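Local structure of pectinesterase 1 (Solanum lycopersicum, 1XG2) at residues I97-T102 / C125-Y130; Q109-R114 / T133-S138; F156-V161 / T182-T187; T193-Q198 / S227-M232. The protein is a cell-wall enzyme whose pectinesterase domain, the part described here, removes methyl esters from pectin and may prepare walls for softening during fruit ripening. One frame throughout, in Å; residues are numbered along the deposited sequence.

Contact 1. Residues I97-T102 / C125-Y130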
loop_
_atom_site.group_PDB
_atom_site.type_symbol
_atom_site.label_atom_id
_atom_site.label_comp_id
_atom_site.label_asym_id
_atom_site.label_seq_id
_atom_site.Cartn_x
_atom_site.Cartn_y
_atom_site.Cartn_z
ATOM N N ILE A 97 19.508 0.527 3.487
ATOM C CA ILE A 97 19.275 1.928 3.834
ATOM C C ILE A 97 18.194 1.989 4.904
ATOM O O ILE A 97 17.383 1.083 5.026
ATOM C CB ILE A 97 18.893 2.736 2.566
ATOM C CG1 ILE A 97 19.008 4.247 2.818
ATOM C CG2 ILE A 97 17.485 2.372 2.080
ATOM C CD1 ILE A 97 18.971 5.064 1.564
ATOM N N CYS A 98 18.207 3.055 5.687
ATOM C CA CYS A 98 17.169 3.311 6.691
ATOM C C CYS A 98 16.312 4.480 6.214
ATOM O O CYS A 98 16.843 5.465 5.743
ATOM C CB CYS A 98 17.806 3.671 8.044
ATOM S SG CYS A 98 16.588 4.232 9.270
ATOM N N ILE A 99 14.992 4.338 6.294
ATOM C CA ILE A 99 14.067 5.443 6.113
ATOM C C ILE A 99 13.391 5.635 7.450
ATOM O O ILE A 99 12.850 4.702 8.008
ATOM C CB ILE A 99 13.005 5.151 5.031
ATOM C CG1 ILE A 99 13.647 4.655 3.715
ATOM C CG2 ILE A 99 12.167 6.407 4.760
ATOM C CD1 ILE A 99 14.694 5.558 3.130
ATOM N N GLN A 100 13.421 6.856 7.963
ATOM C CA GLN A 100 12.842 7.118 9.261
ATOM C C GLN A 100 12.040 8.402 9.311
ATOM O O GLN A 100 12.292 9.360 8.562
ATOM C CB GLN A 100 13.912 7.119 10.348
ATOM C CG GLN A 100 14.968 8.156 10.207
ATOM C CD GLN A 100 15.772 8.365 11.523
ATOM O OE1 GLN A 100 16.311 9.440 11.750
ATOM N NE2 GLN A 100 15.865 7.330 12.346
ATOM N N ASN A 101 11.056 8.381 10.200
ATOM C CA ASN A 101 10.301 9.571 10.565
ATOM C C ASN A 101 10.413 9.740 12.083
ATOM O O ASN A 101 10.008 8.868 12.850
ATOM C CB ASN A 101 8.854 9.473 10.087
ATOM C CG ASN A 101 8.099 10.781 10.253
ATOM O OD1 ASN A 101 8.223 11.446 11.292
ATOM N ND2 ASN A 101 7.352 11.176 9.240
ATOM N N THR A 102 10.993 10.865 12.505
ATOM C CA THR A 102 11.311 11.112 13.921
ATOM C C THR A 102 10.263 11.940 14.660
ATOM O O THR A 102 10.513 12.410 15.775
ATOM C CB THR A 102 12.649 11.846 14.037
ATOM O OG1 THR A 102 12.594 13.072 13.297
ATOM C CG2 THR A 102 13.776 11.047 13.371
ATOM N N CYS A 125 16.388 -3.259 4.385
ATOM C CA CYS A 125 16.136 -1.889 4.820
ATOM C C CYS A 125 15.643 -1.867 6.243
ATOM O O CYS A 125 15.107 -2.853 6.716
ATOM C CB CYS A 125 15.088 -1.244 3.918
ATOM S SG CYS A 125 15.726 -0.938 2.271
ATOM N N ARG A 126 15.797 -0.718 6.904
ATOM C CA ARG A 126 15.273 -0.486 8.238
ATOM C C ARG A 126 14.267 0.671 8.112
ATOM O O ARG A 126 14.647 1.753 7.729
ATOM C CB ARG A 126 16.420 -0.104 9.184
ATOM C CG ARG A 126 16.033 -0.034 10.659
ATOM C CD ARG A 126 17.232 0.010 11.633
ATOM N NE ARG A 126 18.218 1.000 11.204
ATOM C CZ ARG A 126 18.242 2.267 11.576
ATOM N NH1 ARG A 126 17.339 2.750 12.427
ATOM N NH2 ARG A 126 19.180 3.062 11.098
ATOM N N ILE A 127 12.996 0.426 8.400
ATOM C CA ILE A 127 11.959 1.451 8.297
ATOM C C ILE A 127 11.497 1.737 9.706
ATOM O O ILE A 127 10.998 0.864 10.372
ATOM C CB ILE A 127 10.803 0.970 7.399
ATOM C CG1 ILE A 127 11.335 0.298 6.107
ATOM C CG2 ILE A 127 9.881 2.113 7.073
ATOM C CD1 ILE A 127 12.187 1.166 5.211
ATOM N N ASP A 128 11.658 2.979 10.154
ATOM C CA ASP A 128 11.597 3.319 11.575
ATOM C C ASP A 128 10.709 4.546 11.796
ATOM O O ASP A 128 10.995 5.612 11.285
ATOM C CB ASP A 128 13.031 3.578 12.077
ATOM C CG ASP A 128 13.086 4.203 13.472
ATOM O OD1 ASP A 128 14.203 4.328 14.018
ATOM O OD2 ASP A 128 12.096 4.619 14.094
ATOM N N ALA A 129 9.611 4.350 12.513
ATOM C CA ALA A 129 8.770 5.432 13.019
ATOM C C ALA A 129 7.895 4.889 14.166
ATOM O O ALA A 129 8.248 3.902 14.808
ATOM C CB ALA A 129 7.927 6.022 11.901
ATOM N N TYR A 130 6.762 5.524 14.407
ATOM C CA TYR A 130 5.828 5.109 15.450
ATOM C C TYR A 130 4.482 4.767 14.824
ATOM O O TYR A 130 4.300 3.634 14.382
ATOM C CB TYR A 130 5.719 6.187 16.541
ATOM C CG TYR A 130 6.933 6.229 17.424
ATOM C CD1 TYR A 130 8.099 6.842 16.989
ATOM C CD2 TYR A 130 6.943 5.598 18.663
ATOM C CE1 TYR A 130 9.220 6.874 17.778
ATOM C CE2 TYR A 130 8.073 5.613 19.449
ATOM C CZ TYR A 130 9.203 6.250 19.000
ATOM O OH TYR A 130 10.328 6.281 19.774
HETATM O O HOH W 1 11.965 7.348 14.286
#

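Contact 2. Residues Q109-R114 / T133-S138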
loop_
_atom_site.group_PDB
_atom_site.type_symbol
_atom_site.label_atom_id
_atom_site.label_comp_id
_atom_site.label_asym_id
_atom_site.label_seq_id
_atom_site.Cartn_x
_atom_site.Cartn_y
_atom_site.Cartn_z
ATOM N N GLN A 109 -0.137 10.202 13.089
ATOM C CA GLN A 109 0.348 9.615 11.827
ATOM C C GLN A 109 1.558 10.358 11.271
ATOM O O GLN A 109 1.503 11.568 10.983
ATOM C CB GLN A 109 -0.749 9.575 10.761
ATOM C CG GLN A 109 -1.977 8.775 11.165
ATOM C CD GLN A 109 -3.155 9.641 11.605
ATOM O OE1 GLN A 109 -2.964 10.674 12.261
ATOM N NE2 GLN A 109 -4.350 9.239 11.246
ATOM N N ALA A 110 2.655 9.621 11.100
ATOM C CA ALA A 110 3.886 10.189 10.589
ATOM C C ALA A 110 4.690 9.069 9.892
ATOM O O ALA A 110 5.377 8.296 10.542
ATOM C CB ALA A 110 4.674 10.809 11.729
ATOM N N VAL A 111 4.561 9.011 8.572
ATOM C CA VAL A 111 5.038 7.905 7.745
ATOM C C VAL A 111 6.532 8.032 7.483
ATOM O O VAL A 111 7.026 9.124 7.164
ATOM C CB VAL A 111 4.274 7.876 6.392
ATOM C CG1 VAL A 111 4.855 6.775 5.434
ATOM C CG2 VAL A 111 2.792 7.677 6.614
ATOM N N ALA A 112 7.256 6.920 7.630
ATOM C CA ALA A 112 8.637 6.854 7.176
ATOM C C ALA A 112 8.683 6.616 5.667
ATOM O O ALA A 112 9.115 7.486 4.900
ATOM C CB ALA A 112 9.406 5.783 7.926
ATOM N N LEU A 113 8.196 5.462 5.238
ATOM C CA LEU A 113 8.187 5.094 3.830
ATOM C C LEU A 113 6.772 4.895 3.297
ATOM O O LEU A 113 5.987 4.139 3.868
ATOM C CB LEU A 113 8.967 3.796 3.636
ATOM C CG LEU A 113 9.020 3.198 2.228
ATOM C CD1 LEU A 113 9.826 4.068 1.283
ATOM C CD2 LEU A 113 9.601 1.798 2.313
ATOM N N ARG A 114 6.470 5.540 2.178
ATOM C CA ARG A 114 5.274 5.214 1.407
ATOM C C ARG A 114 5.672 4.622 0.067
ATOM O O ARG A 114 6.479 5.186 -0.666
ATOM C CB ARG A 114 4.375 6.422 1.191
ATOM C CG ARG A 114 3.273 6.181 0.164
ATOM C CD ARG A 114 2.172 7.219 0.204
ATOM N NE ARG A 114 2.678 8.558 -0.089
ATOM C CZ ARG A 114 3.005 9.005 -1.304
ATOM N NH1 ARG A 114 2.882 8.239 -2.380
ATOM N NH2 ARG A 114 3.454 10.249 -1.444
ATOM N N THR A 133 4.196 3.833 10.389
ATOM C CA THR A 133 5.562 3.774 9.859
ATOM C C THR A 133 5.653 3.511 8.356
ATOM O O THR A 133 6.346 4.231 7.650
ATOM C CB THR A 133 6.321 2.650 10.581
ATOM O OG1 THR A 133 6.485 2.988 11.960
ATOM C CG2 THR A 133 7.730 2.519 10.039
ATOM N N LEU A 134 4.953 2.467 7.896
ATOM C CA LEU A 134 5.087 1.961 6.533
ATOM C C LEU A 134 3.742 1.952 5.833
ATOM O O LEU A 134 2.863 1.141 6.141
ATOM C CB LEU A 134 5.694 0.550 6.531
ATOM C CG LEU A 134 5.782 -0.141 5.167
ATOM C CD1 LEU A 134 6.649 0.688 4.230
ATOM C CD2 LEU A 134 6.323 -1.554 5.291
ATOM N N TYR A 135 3.597 2.876 4.890
ATOM C CA TYR A 135 2.410 3.010 4.063
ATOM C C TYR A 135 2.623 2.233 2.770
ATOM O O TYR A 135 3.082 2.789 1.764
ATOM C CB TYR A 135 2.178 4.504 3.756
ATOM C CG TYR A 135 0.773 4.925 3.379
ATOM C CD1 TYR A 135 -0.215 4.009 3.052
ATOM C CD2 TYR A 135 0.434 6.279 3.387
ATOM C CE1 TYR A 135 -1.504 4.425 2.724
ATOM C CE2 TYR A 135 -0.832 6.704 3.069
ATOM C CZ TYR A 135 -1.800 5.789 2.737
ATOM O OH TYR A 135 -3.055 6.258 2.425
ATOM N N ALA A 136 2.321 0.937 2.827
ATOM C CA ALA A 136 2.321 0.085 1.660
ATOM C C ALA A 136 0.977 0.323 1.001
ATOM O O ALA A 136 0.012 -0.407 1.239
ATOM C CB ALA A 136 2.498 -1.369 2.068
ATOM N N HIS A 137 0.949 1.383 0.195
ATOM C CA HIS A 137 -0.263 2.063 -0.251
ATOM C C HIS A 137 -1.053 1.250 -1.279
ATOM O O HIS A 137 -2.254 1.019 -1.129
ATOM C CB HIS A 137 0.107 3.442 -0.819
ATOM C CG HIS A 137 -1.058 4.221 -1.338
ATOM N ND1 HIS A 137 -1.700 3.902 -2.509
ATOM C CD2 HIS A 137 -1.692 5.312 -0.849
ATOM C CE1 HIS A 137 -2.704 4.741 -2.704
ATOM N NE2 HIS A 137 -2.720 5.610 -1.712
ATOM N N SER A 138 -0.366 0.815 -2.321
ATOM C CA SER A 138 -1.021 0.167 -3.448
ATOM C C SER A 138 0.028 -0.500 -4.287
ATOM O O SER A 138 1.228 -0.296 -4.074
ATOM C CB SER A 138 -1.807 1.184 -4.283
ATOM O OG SER A 138 -0.993 2.282 -4.645
#

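Contact 3. Residues F156-V161 / T182-T187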
loop_
_atom_site.group_PDB
_atom_site.type_symbol
_atom_site.label_atom_id
_atom_site.label_comp_id
_atom_site.label_asym_id
_atom_site.label_seq_id
_atom_site.Cartn_x
_atom_site.Cartn_y
_atom_site.Cartn_z
ATOM N N PHE A 156 0.404 -0.386 6.971
ATOM C CA PHE A 156 -0.967 -0.060 6.600
ATOM C C PHE A 156 -1.080 0.334 5.135
ATOM O O PHE A 156 -0.086 0.676 4.505
ATOM C CB PHE A 156 -1.518 1.051 7.510
ATOM C CG PHE A 156 -0.992 2.415 7.191
ATOM C CD1 PHE A 156 -1.811 3.371 6.593
ATOM C CD2 PHE A 156 0.315 2.747 7.470
ATOM C CE1 PHE A 156 -1.334 4.634 6.281
ATOM C CE2 PHE A 156 0.796 4.014 7.169
ATOM C CZ PHE A 156 -0.035 4.962 6.581
ATOM N N GLY A 157 -2.303 0.289 4.609
ATOM C CA GLY A 157 -2.553 0.579 3.205
ATOM C C GLY A 157 -3.295 -0.558 2.521
ATOM O O GLY A 157 -3.909 -1.393 3.178
ATOM N N ASN A 158 -3.205 -0.609 1.199
ATOM C CA ASN A 158 -3.939 -1.588 0.420
ATOM C C ASN A 158 -3.126 -2.107 -0.756
ATOM O O ASN A 158 -3.670 -2.384 -1.826
ATOM C CB ASN A 158 -5.255 -0.981 -0.053
ATOM C CG ASN A 158 -6.223 -2.004 -0.600
ATOM O OD1 ASN A 158 -6.259 -3.159 -0.121
ATOM N ND2 ASN A 158 -6.991 -1.626 -1.612
ATOM N N ALA A 159 -1.819 -2.268 -0.539
ATOM C CA ALA A 159 -0.969 -2.967 -1.513
ATOM C C ALA A 159 -1.343 -4.436 -1.569
ATOM O O ALA A 159 -1.991 -4.946 -0.667
ATOM C CB ALA A 159 0.506 -2.844 -1.122
ATOM N N ALA A 160 -0.946 -5.115 -2.638
ATOM C CA ALA A 160 -0.778 -6.556 -2.572
ATOM C C ALA A 160 0.691 -6.726 -2.197
ATOM O O ALA A 160 1.582 -6.397 -2.986
ATOM C CB ALA A 160 -1.082 -7.202 -3.890
ATOM N N VAL A 161 0.937 -7.204 -0.984
ATOM C CA VAL A 161 2.262 -7.129 -0.392
ATOM C C VAL A 161 2.607 -8.369 0.428
ATOM O O VAL A 161 1.806 -8.845 1.234
ATOM C CB VAL A 161 2.425 -5.830 0.476
ATOM C CG1 VAL A 161 1.444 -5.799 1.621
ATOM C CG2 VAL A 161 3.844 -5.706 1.004
ATOM N N THR A 182 -0.472 -4.430 11.838
ATOM C CA THR A 182 -1.127 -4.083 10.560
ATOM C C THR A 182 -2.437 -3.329 10.741
ATOM O O THR A 182 -3.120 -3.470 11.749
ATOM C CB THR A 182 -1.397 -5.319 9.683
ATOM O OG1 THR A 182 -2.328 -6.207 10.326
ATOM C CG2 THR A 182 -0.141 -6.135 9.475
ATOM N N ALA A 183 -2.755 -2.509 9.751
ATOM C CA ALA A 183 -4.080 -1.931 9.576
ATOM C C ALA A 183 -4.357 -1.975 8.079
ATOM O O ALA A 183 -4.147 -1.005 7.352
ATOM C CB ALA A 183 -4.125 -0.511 10.096
ATOM N N GLN A 184 -4.792 -3.139 7.613
ATOM C CA GLN A 184 -4.938 -3.384 6.179
ATOM C C GLN A 184 -6.243 -2.736 5.713
ATOM O O GLN A 184 -7.277 -2.931 6.321
ATOM C CB GLN A 184 -4.916 -4.887 5.907
ATOM C CG GLN A 184 -4.392 -5.266 4.522
ATOM C CD GLN A 184 -5.366 -4.920 3.410
ATOM O OE1 GLN A 184 -4.955 -4.553 2.289
ATOM N NE2 GLN A 184 -6.648 -5.019 3.706
ATOM N N GLY A 185 -6.174 -1.983 4.626
ATOM C CA GLY A 185 -7.251 -1.108 4.205
ATOM C C GLY A 185 -7.942 -1.476 2.898
ATOM O O GLY A 185 -8.251 -0.578 2.106
ATOM N N ARG A 186 -8.187 -2.764 2.655
ATOM C CA ARG A 186 -8.974 -3.191 1.498
ATOM C C ARG A 186 -10.452 -2.878 1.721
ATOM O O ARG A 186 -11.076 -3.391 2.645
ATOM C CB ARG A 186 -8.809 -4.689 1.199
ATOM C CG ARG A 186 -9.529 -5.124 -0.081
ATOM C CD ARG A 186 -9.279 -6.553 -0.513
ATOM N NE ARG A 186 -10.063 -7.485 0.298
ATOM C CZ ARG A 186 -10.549 -8.657 -0.105
ATOM N NH1 ARG A 186 -10.336 -9.110 -1.328
ATOM N NH2 ARG A 186 -11.271 -9.392 0.737
ATOM N N THR A 187 -10.989 -2.043 0.841
ATOM C CA THR A 187 -12.321 -1.477 0.960
ATOM C C THR A 187 -13.360 -2.332 0.239
ATOM O O THR A 187 -14.546 -2.281 0.552
ATOM C CB THR A 187 -12.275 -0.060 0.342
ATOM O OG1 THR A 187 -11.517 0.805 1.211
ATOM C CG2 THR A 187 -13.636 0.575 0.273
#

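Contact 4. Residues T193-Q198 / S227-M232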
loop_
_atom_site.group_PDB
_atom_site.type_symbol
_atom_site.label_atom_id
_atom_site.label_comp_id
_atom_site.label_asym_id
_atom_site.label_seq_id
_atom_site.Cartn_x
_atom_site.Cartn_y
_atom_site.Cartn_z
ATOM N N THR A 193 -5.990 -7.528 -3.259
ATOM C CA THR A 193 -4.968 -6.937 -2.414
ATOM C C THR A 193 -5.015 -7.568 -1.045
ATOM O O THR A 193 -5.946 -8.304 -0.709
ATOM C CB THR A 193 -5.198 -5.443 -2.295
ATOM O OG1 THR A 193 -6.542 -5.204 -1.861
ATOM C CG2 THR A 193 -5.108 -4.772 -3.653
ATOM N N GLY A 194 -4.013 -7.240 -0.245
ATOM C CA GLY A 194 -3.910 -7.731 1.111
ATOM C C GLY A 194 -2.476 -7.796 1.567
ATOM O O GLY A 194 -1.552 -7.654 0.779
ATOM N N THR A 195 -2.295 -8.039 2.856
ATOM C CA THR A 195 -0.974 -8.109 3.455
ATOM C C THR A 195 -0.689 -9.530 3.904
ATOM O O THR A 195 -1.444 -10.124 4.648
ATOM C CB THR A 195 -0.902 -7.162 4.644
ATOM O OG1 THR A 195 -0.890 -5.807 4.177
ATOM C CG2 THR A 195 0.399 -7.335 5.420
ATOM N N SER A 196 0.447 -10.047 3.477
ATOM C CA SER A 196 0.869 -11.388 3.837
ATOM C C SER A 196 2.226 -11.279 4.523
ATOM O O SER A 196 3.139 -10.655 3.999
ATOM C CB SER A 196 0.979 -12.245 2.581
ATOM O OG SER A 196 1.575 -13.498 2.865
ATOM N N ILE A 197 2.340 -11.874 5.705
ATOM C CA ILE A 197 3.560 -11.859 6.488
ATOM C C ILE A 197 3.991 -13.319 6.643
ATOM O O ILE A 197 3.253 -14.119 7.212
ATOM C CB ILE A 197 3.283 -11.205 7.857
ATOM C CG1 ILE A 197 3.034 -9.705 7.681
ATOM C CG2 ILE A 197 4.437 -11.437 8.868
ATOM C CD1 ILE A 197 2.294 -9.088 8.863
ATOM N N GLN A 198 5.174 -13.641 6.145
ATOM C CA GLN A 198 5.634 -15.026 6.005
ATOM C C GLN A 198 7.087 -15.179 6.411
ATOM O O GLN A 198 7.932 -14.433 5.949
ATOM C CB GLN A 198 5.489 -15.446 4.537
ATOM C CG GLN A 198 5.616 -16.927 4.289
ATOM C CD GLN A 198 5.580 -17.276 2.801
ATOM O OE1 GLN A 198 5.949 -16.454 1.952
ATOM N NE2 GLN A 198 5.158 -18.504 2.492
ATOM N N SER A 227 -10.720 -5.663 5.109
ATOM C CA SER A 227 -9.343 -5.830 5.575
ATOM C C SER A 227 -8.926 -7.281 5.389
ATOM O O SER A 227 -9.675 -8.190 5.725
ATOM C CB SER A 227 -9.226 -5.439 7.059
ATOM O OG SER A 227 -7.886 -5.282 7.472
ATOM N N ARG A 228 -7.744 -7.503 4.833
ATOM C CA ARG A 228 -7.298 -8.853 4.527
ATOM C C ARG A 228 -5.816 -9.027 4.820
ATOM O O ARG A 228 -4.972 -8.467 4.132
ATOM C CB ARG A 228 -7.595 -9.209 3.078
ATOM C CG ARG A 228 -7.174 -10.620 2.715
ATOM C CD ARG A 228 -7.963 -11.231 1.597
ATOM N NE ARG A 228 -7.530 -10.668 0.333
ATOM C CZ ARG A 228 -7.413 -11.344 -0.797
ATOM N NH1 ARG A 228 -7.736 -12.628 -0.862
ATOM N NH2 ARG A 228 -6.988 -10.723 -1.890
ATOM N N THR A 229 -5.529 -9.826 5.846
ATOM C CA THR A 229 -4.201 -9.990 6.376
ATOM C C THR A 229 -4.003 -11.429 6.824
ATOM O O THR A 229 -4.877 -12.011 7.474
ATOM C CB THR A 229 -4.010 -9.047 7.565
ATOM O OG1 THR A 229 -4.191 -7.688 7.141
ATOM C CG2 THR A 229 -2.593 -9.109 8.114
ATOM N N VAL A 230 -2.864 -12.004 6.466
ATOM C CA VAL A 230 -2.507 -13.342 6.901
ATOM C C VAL A 230 -1.087 -13.348 7.403
ATOM O O VAL A 230 -0.183 -12.754 6.796
ATOM C CB VAL A 230 -2.658 -14.373 5.782
ATOM C CG1 VAL A 230 -2.107 -15.721 6.210
ATOM C CG2 VAL A 230 -4.104 -14.500 5.399
ATOM N N VAL A 231 -0.905 -14.008 8.541
ATOM C CA VAL A 231 0.395 -14.145 9.160
ATOM C C VAL A 231 0.687 -15.644 9.185
ATOM O O VAL A 231 -0.058 -16.393 9.803
ATOM C CB VAL A 231 0.396 -13.602 10.591
ATOM C CG1 VAL A 231 1.754 -13.863 11.248
ATOM C CG2 VAL A 231 0.048 -12.107 10.606
ATOM N N MET A 232 1.734 -16.078 8.494
ATOM C CA MET A 232 2.019 -17.514 8.398
ATOM C C MET A 232 3.484 -17.897 8.498
ATOM O O MET A 232 4.373 -17.128 8.154
ATOM C CB MET A 232 1.384 -18.099 7.132
ATOM C CG MET A 232 1.807 -17.526 5.836
ATOM S SD MET A 232 0.656 -18.034 4.485
ATOM C CE MET A 232 1.544 -17.346 3.145
#

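Contact 1. Residues I97-T102 / C125-Y130
Cys98, Ile99 and Gln100 pair in parallel register with Arg126, Ile127 and Asp128, the axes of their strands 4.8 Å apart. Four backbone hydrogen bonds join them: Arg126 N to Ile97 O, Ile99 N to Arg126 O, Asp128 N to Ile99 O and Asn101 N to Asp128 O, each 3.0 Å long. Polar side chains share the face of Cys98 and Gln100. Arg126 bends at chi3 (48°), which folds its guanidinium over Cys98; SG sits over one face, offset toward the rim and 3.4 Å from NH2, while NH2 also donates to Met62 O. Gln100 and Asp128 extend alongside each other with amide and carboxylate planes 90° apart, the Gln100 oxygen OE1 being taken by Thr68. Asp128 is placed by charge and water: OD2 forms a salt bridge with Arg171 NH1, OD1 makes a long one to Arg126 NH1 (3.9 Å), and a water donates both to OD2 (2.7 Å) and to Asn101 O (2.9 Å). Apolar contacts occupy the other face, where Ile127 CD1 lies 4.1 Å from Ile99 CG1, the two side chains pointing the same way. Nearer the strand starts, Cys125 SG touches Ile97 CG2 at 3.8 Å. Parallel, in-register strands from successive coils, with Ile99 on Ile127 as one inward-facing step, belong to the parallel beta-helix of the pectinesterase family.

Contact 2. Residues Q109-R114 / T133-S138
Thr133 O is gripped by two successive amides of the facing segment, Ala112 N at 2.8 Å and Leu113 N at 3.3 Å. The shorter bond is the more bent (140° at the hydrogen), its donor tilted from the carbonyl plane, whereas Leu113 N approaches nearly along the C=O axis. Two residues after Thr133, Tyr135 N donates to Leu113 O (2.9 Å), and the parallel pairing of Leu113 with Leu134 and Arg114 with Tyr135 begins. Several other polar groups find partners outside the two segments: Val111 N in Ser82 OG, Val111 O in Asn101 ND2, Thr133 OG1 in Thr149 O, and Arg114 NE in Phe80 O. His137 ND1 and Ser138 OG share a bond of 2.8 Å in the imidazole plane, either one being a possible donor, and His137 NE2 is bonded to Thr114 of the inhibitor chain. Among the side chains, Arg114 runs alongside Tyr135, Arg114 CD reaching Tyr135 CD2 at 3.7 Å; its bend at chi3 (61°) turns the guanidinium to 84° from the phenol ring. Leu134 CD1 packs on Leu113 CD2 at 3.7 Å, and Val111 CG1 meets Tyr135 CB at 3.9 Å. Gln109, which opens the first segment, probably binds substrate, as in related enzymes. Within the beta-helix, strands 113-115 and 134-136 are neighbours in a parallel sheet, with strand 85-87 beside the first and strand 155-157 beside the second, while Leu113 and Thr133 both rest on Ile127 of strand 126-128.

Contact 3. Residues F156-V161 / T182-T187
Gly157 O accepts from Gly185 N at 2.8 Å, the hydrogen bond between the two segments. The bond is fairly straight at the hydrogen (157°), though the donor is tilted 32° from the carbonyl plane. Ahead of it, Phe156 pairs with Ala183: Phe156 CA makes a CH...O contact of 3.4 Å to Ala183 O, and Phe156 CB meets Ala183 CB at 4.0 Å. Gly157 has backbone angles at which any CB would press on the preceding carbonyl oxygen, and these call for glycine. In the pectinesterase beta-helix, Phe156 and Gly157 pair with strand 179-184 in one parallel sheet, and 156-161 then passes to strand 160-164 of another. The Phe156–Ala183 face probably borders the active site: Phe156 touches Asp132, the predicted proton donor, and Ala183 touches Asp153, the predicted nucleophile. Van der Waals and polar contacts gather around Asn158. With CG anti to the backbone N (chi1 -167°), its amide reaches over Arg186, OD1 lying 3.2 Å from Arg186 CA and 3.3 Å from Arg186 CB. OD1 is also hydrogen-bonded to Thr193 OG1, and ND2 to Asp110 of the inhibitor chain, which makes Asn158 part of the interface between enzyme and inhibitor. Arg186 leads its guanidinium away from Asn158, NE bonded to Tyr226 O and NH1 to Gln191 O.

Contact 4. Residues T193-Q198 / S227-M232
Met232 crosses the side chain of Gln198 on the facing strand at a slant. Its CB stands 4.4 Å from Ile197 O, its CG 3.9 Å from the same oxygen and 4.2 Å from Gln198 CG. CG lies between the backbone N and the carbonyl carbon (chi1 59°) and the chain is extended beyond it, which carries SD back along the first strand. The terminal CE ends between two polar side chains, 3.9 Å from both Gln198 NE2 and Ser196 OG. Those groups have other partners: Ser196 OG bonds to Phe292 O, Gln198 OE1 to Gln164 NE2 and Gln198 NE2 to Gly314 O. Strands 194-198 and 228-232 are neighbours in a long parallel sheet of the beta-helix, contributed by successive coils and only 5° apart in direction. Their backbones are bonded from Thr195 N to Arg228 O, Val230 N to Thr195 O, Ile197 N to Val230 O and Met232 N to Ile197 O, the last 2.8 Å long and almost straight (174°). On the opposite face Ile197 CD1 and Val231 CG2 lie side by side at 4.1 Å. At the start of the pair Arg228 bends at chi3 and grips Thr193 O side-on, near the guanidinium plane, with NH2 at 2.9 Å and NE at 3.0 Å; NE approaches nearly in line with the carbonyl, NH2 from above its plane.

In the fold
The four contacts sample all three sheets of one beta-helix. Contacts 1 and 2, centres about 10 Å apart, join the same two successive coils on different sides, their segments alternating along the chain; Ile99 CG2 packs on Ala112 O (3.2 Å) between them. Contact 3 continues the sheet of contact 2, centres about 11 Å apart, through bonds such as Phe156 N to Leu134 O (3.0 Å). Contacts 3 and 4 have centres about 9 Å apart, contact 4 on the sheet that also holds strand 160-164. The side chain of predicted proton donor Asp132 lies about 4 Å from that of Val111, so contacts 2 and 3 probably border the active site; contacts 2, 3 and 4 also meet the inhibitor.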